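Local coordinates for protein ADP-ribose pyrophosphatase (Streptococcus suis, PDB 3O8S) that probably hydrolyses ADP-ribose to AMP and ribose 5-phosphate as a member of the Nudix hydrolase family, at residues K82-E88 and T165-F171. Residues are numbered along the deposited sequence.
With EDO (1,2-ethanediol), chain C.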
ATOM      1  N   LYS A  82     -11.671 -17.584  11.953  1.00 50.28           N
ATOM      2  CA  LYS A  82     -10.397 -18.027  12.525  1.00 48.96           C
ATOM      3  C   LYS A  82      -9.295 -17.662  11.519  1.00 48.70           C
ATOM      4  O   LYS A  82      -9.505 -17.842  10.317  1.00 45.70           O
ATOM      5  CB  LYS A  82     -10.393 -19.527  12.836  1.00 50.92           C
ATOM      6  CG  LYS A  82     -11.261 -19.935  14.008  1.00 55.25           C
ATOM      7  CD  LYS A  82     -11.165 -21.442  14.219  1.00 64.16           C
ATOM      8  CE  LYS A  82     -11.969 -21.927  15.400  1.00 75.93           C
ATOM      9  NZ  LYS A  82     -11.549 -23.292  15.820  1.00 85.71           N
ATOM     10  N   ILE A  83      -8.133 -17.143  11.989  1.00 43.67           N
ATOM     11  CA  ILE A  83      -7.090 -16.698  11.056  1.00 41.13           C
ATOM     12  C   ILE A  83      -6.029 -17.785  10.783  1.00 48.93           C
ATOM     13  O   ILE A  83      -5.654 -18.517  11.698  1.00 52.33           O
ATOM     14  CB  ILE A  83      -6.439 -15.372  11.554  1.00 42.81           C
ATOM     15  CG1 ILE A  83      -5.722 -14.632  10.385  1.00 39.70           C
ATOM     16  CG2 ILE A  83      -5.514 -15.599  12.826  1.00 45.28           C
ATOM     17  CD1 ILE A  83      -5.522 -13.124  10.596  1.00 49.00           C
ATOM     18  N   LEU A  84      -5.510 -17.859   9.533  1.00 45.53           N
ATOM     19  CA  LEU A  84      -4.438 -18.819   9.248  1.00 46.57           C
ATOM     20  C   LEU A  84      -3.057 -18.270   9.697  1.00 49.76           C
ATOM     21  O   LEU A  84      -2.631 -17.180   9.280  1.00 48.69           O
ATOM     22  CB  LEU A  84      -4.372 -19.262   7.773  1.00 45.77           C
ATOM     23  CG  LEU A  84      -3.202 -20.242   7.534  1.00 52.41           C
ATOM     24  CD1 LEU A  84      -3.615 -21.703   7.556  1.00 51.82           C
ATOM     25  CD2 LEU A  84      -2.347 -19.828   6.387  1.00 56.36           C
ATOM     26  N   LEU A  85      -2.349 -19.060  10.505  1.00 46.61           N
ATOM     27  CA  LEU A  85      -1.000 -18.730  10.987  1.00 47.31           C
ATOM     28  C   LEU A  85      -0.058 -19.865  10.658  1.00 54.21           C
ATOM     29  O   LEU A  85      -0.477 -21.024  10.631  1.00 54.10           O
ATOM     30  CB  LEU A  85      -0.966 -18.421  12.503  1.00 48.26           C
ATOM     31  CG  LEU A  85      -1.836 -17.243  12.974  1.00 50.29           C
ATOM     32  CD1 LEU A  85      -2.027 -17.270  14.453  1.00 52.20           C
ATOM     33  CD2 LEU A  85      -1.303 -15.894  12.502  1.00 49.32           C
ATOM     34  N   VAL A  86       1.201 -19.522  10.363  1.00 52.48           N
ATOM     35  CA  VAL A  86       2.257 -20.479  10.054  1.00 54.14           C
ATOM     36  C   VAL A  86       3.316 -20.394  11.147  1.00 62.78           C
ATOM     37  O   VAL A  86       3.606 -19.303  11.659  1.00 62.81           O
ATOM     38  CB  VAL A  86       2.853 -20.337   8.627  1.00 56.84           C
ATOM     39  CG1 VAL A  86       1.852 -20.808   7.570  1.00 54.27           C
ATOM     40  CG2 VAL A  86       3.330 -18.912   8.334  1.00 55.74           C
ATOM     41  N   GLN A  87       3.859 -21.551  11.535  1.00 62.44           N
ATOM     42  CA  GLN A  87       4.862 -21.634  12.591  1.00 65.02           C
ATOM     43  C   GLN A  87       6.252 -21.787  12.002  1.00 72.96           C
ATOM     44  O   GLN A  87       6.453 -22.590  11.084  1.00 72.98           O
ATOM     45  CB  GLN A  87       4.552 -22.813  13.520  1.00 67.84           C
ATOM     46  CG  GLN A  87       5.331 -22.795  14.831  1.00 79.31           C
ATOM     47  CD  GLN A  87       5.124 -24.049  15.634  1.00 85.26           C
ATOM     48  OE1 GLN A  87       4.970 -25.143  15.090  1.00 78.30           O
ATOM     49  NE2 GLN A  87       5.117 -23.913  16.949  1.00 73.34           N
ATOM     50  N   GLU A  88       7.225 -21.052  12.583  1.00 71.25           N
ATOM     51  CA  GLU A  88       8.621 -21.078  12.175  1.00 72.93           C
ATOM     52  C   GLU A  88       9.462 -21.912  13.149  1.00 80.35           C
ATOM     53  O   GLU A  88       8.964 -22.269  14.219  1.00 80.29           O
ATOM     54  CB  GLU A  88       9.155 -19.646  12.067  1.00 73.40           C
ATOM     55  CG  GLU A  88       8.715 -18.956  10.796  1.00 76.74           C
ATOM     56  CD  GLU A  88       9.111 -17.499  10.735  1.00 93.64           C
ATOM     57  OE1 GLU A  88       8.503 -16.687  11.469  1.00 82.10           O
ATOM     58  OE2 GLU A  88      10.012 -17.162   9.934  1.00 87.15           O
ATOM     59  N   THR A 165       8.623 -22.924   6.891  1.00 75.07           N
ATOM     60  CA  THR A 165       7.714 -23.140   8.025  1.00 71.42           C
ATOM     61  C   THR A 165       7.603 -24.615   8.349  1.00 73.55           C
ATOM     62  O   THR A 165       7.985 -25.456   7.527  1.00 73.73           O
ATOM     63  CB  THR A 165       6.324 -22.516   7.744  1.00 69.10           C
ATOM     64  OG1 THR A 165       5.663 -23.237   6.702  1.00 61.69           O
ATOM     65  CG2 THR A 165       6.399 -21.040   7.434  1.00 62.28           C
ATOM     66  N   VAL A 166       7.074 -24.932   9.551  1.00 69.68           N
ATOM     67  CA  VAL A 166       7.028 -26.316  10.059  1.00 71.59           C
ATOM     68  C   VAL A 166       5.595 -26.794  10.401  1.00 73.20           C
ATOM     69  O   VAL A 166       5.387 -27.994  10.560  1.00 73.02           O
ATOM     70  CB  VAL A 166       8.005 -26.498  11.270  1.00 77.64           C
ATOM     71  CG1 VAL A 166       9.457 -26.380  10.816  1.00 79.92           C
ATOM     72  CG2 VAL A 166       7.721 -25.500  12.400  1.00 76.25           C
ATOM     73  N   ALA A 167       4.617 -25.863  10.477  1.00 68.21           N
ATOM     74  CA  ALA A 167       3.192 -26.132  10.752  1.00 65.78           C
ATOM     75  C   ALA A 167       2.331 -24.919  10.390  1.00 66.17           C
ATOM     76  O   ALA A 167       2.854 -23.831  10.134  1.00 64.17           O
ATOM     77  CB  ALA A 167       2.988 -26.502  12.219  1.00 68.28           C
ATOM     78  N   SER A 168       1.007 -25.123  10.364  1.00 61.83           N
ATOM     79  CA  SER A 168      -0.010 -24.118  10.069  1.00 59.41           C
ATOM     80  C   SER A 168      -1.334 -24.518  10.722  1.00 63.16           C
ATOM     81  O   SER A 168      -1.530 -25.678  11.065  1.00 64.62           O
ATOM     82  CB  SER A 168      -0.188 -23.950   8.565  1.00 59.38           C
ATOM     83  OG  SER A 168      -0.797 -25.119   8.048  1.00 65.65           O
ATOM     84  N   GLY A 169      -2.208 -23.555  10.926  1.00 57.87           N
ATOM     85  CA  GLY A 169      -3.490 -23.820  11.553  1.00 58.48           C
ATOM     86  C   GLY A 169      -4.393 -22.614  11.553  1.00 61.49           C
ATOM     87  O   GLY A 169      -3.932 -21.493  11.327  1.00 60.64           O
ATOM     88  N   PHE A 170      -5.691 -22.842  11.781  1.00 58.57           N
ATOM     89  CA  PHE A 170      -6.661 -21.761  11.907  1.00 56.92           C
ATOM     90  C   PHE A 170      -6.864 -21.514  13.382  1.00 62.15           C
ATOM     91  O   PHE A 170      -7.139 -22.448  14.147  1.00 64.01           O
ATOM     92  CB  PHE A 170      -7.966 -22.063  11.175  1.00 57.56           C
ATOM     93  CG  PHE A 170      -7.817 -21.917   9.683  1.00 56.47           C
ATOM     94  CD1 PHE A 170      -7.937 -20.668   9.075  1.00 54.50           C
ATOM     95  CD2 PHE A 170      -7.569 -23.029   8.880  1.00 57.82           C
ATOM     96  CE1 PHE A 170      -7.798 -20.532   7.695  1.00 53.38           C
ATOM     97  CE2 PHE A 170      -7.446 -22.890   7.495  1.00 58.94           C
ATOM     98  CZ  PHE A 170      -7.568 -21.643   6.910  1.00 54.29           C
ATOM     99  N   PHE A 171      -6.646 -20.269  13.791  1.00 57.25           N
ATOM    100  CA  PHE A 171      -6.713 -19.913  15.199  1.00 58.48           C
ATOM    101  C   PHE A 171      -7.730 -18.832  15.446  1.00 62.20           C
ATOM    102  O   PHE A 171      -7.808 -17.874  14.689  1.00 58.73           O
ATOM    103  CB  PHE A 171      -5.328 -19.452  15.705  1.00 59.47           C
ATOM    104  CG  PHE A 171      -4.269 -20.522  15.659  1.00 61.02           C
ATOM    105  CD1 PHE A 171      -3.482 -20.697  14.525  1.00 61.08           C
ATOM    106  CD2 PHE A 171      -4.040 -21.346  16.757  1.00 65.65           C
ATOM    107  CE1 PHE A 171      -2.503 -21.688  14.482  1.00 62.92           C
ATOM    108  CE2 PHE A 171      -3.048 -22.333  16.719  1.00 69.47           C
ATOM    109  CZ  PHE A 171      -2.283 -22.496  15.583  1.00 65.85           C
TER
HETATM  110  C1  EDO C 207      -3.099 -25.685   5.784  1.00 65.13           C
HETATM  111  O1  EDO C 207      -2.251 -24.509   5.868  1.00 65.27           O
HETATM  112  C2  EDO C 207      -4.556 -25.475   6.195  1.00 60.30           C
HETATM  113  O2  EDO C 207      -4.659 -25.416   7.620  1.00 66.15           O
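F170 and F171, neighbours on one strand, send their rings to opposite faces of an antiparallel pair, both with chi1 in the m well. F170 shares its face with L84, whose t chi1 and off-well chi2 of 97° lay CD1 over the ring, 4.1 Å from the F170 centroid and 18° off its normal, a CH-pi contact. On the same face V86 (m) sets CG1 3.9 Å from S168 CB. The p rotamer of S168 lets OG donate a 2.7 Å hydrogen bond to O1 of a bound 1,2-ethanediol, probably from the crystallisation liquor, which is also hydrogen-bonded to A118 O. In the Nudix fold, a mixed sheet flanked by helices, strand 167-171 pairs with strand 82-87, which in turn pairs with strands 70-79 and 93-99. Backbone hydrogen bonds join the two: I83 N to F171 O (2.8 Å) and F171 N to I83 O (2.9 Å), then L85 N to G169 O (3.0 Å) and G169 N to L85 O (3.1 Å). Across the other face the F171 ring leans back over G169, where a CB would be crowded; its CD1 meets L85 CD1 at 3.7 Å, and W93 packs against the ring edge-to-face. Further along, the extended t,t chain of Q87 runs beside A167, OE1 lying 3.7 Å from A167 CB, while Q87 O accepts V166 N at 2.9 Å. E88 turns away and forms a salt bridge with K183.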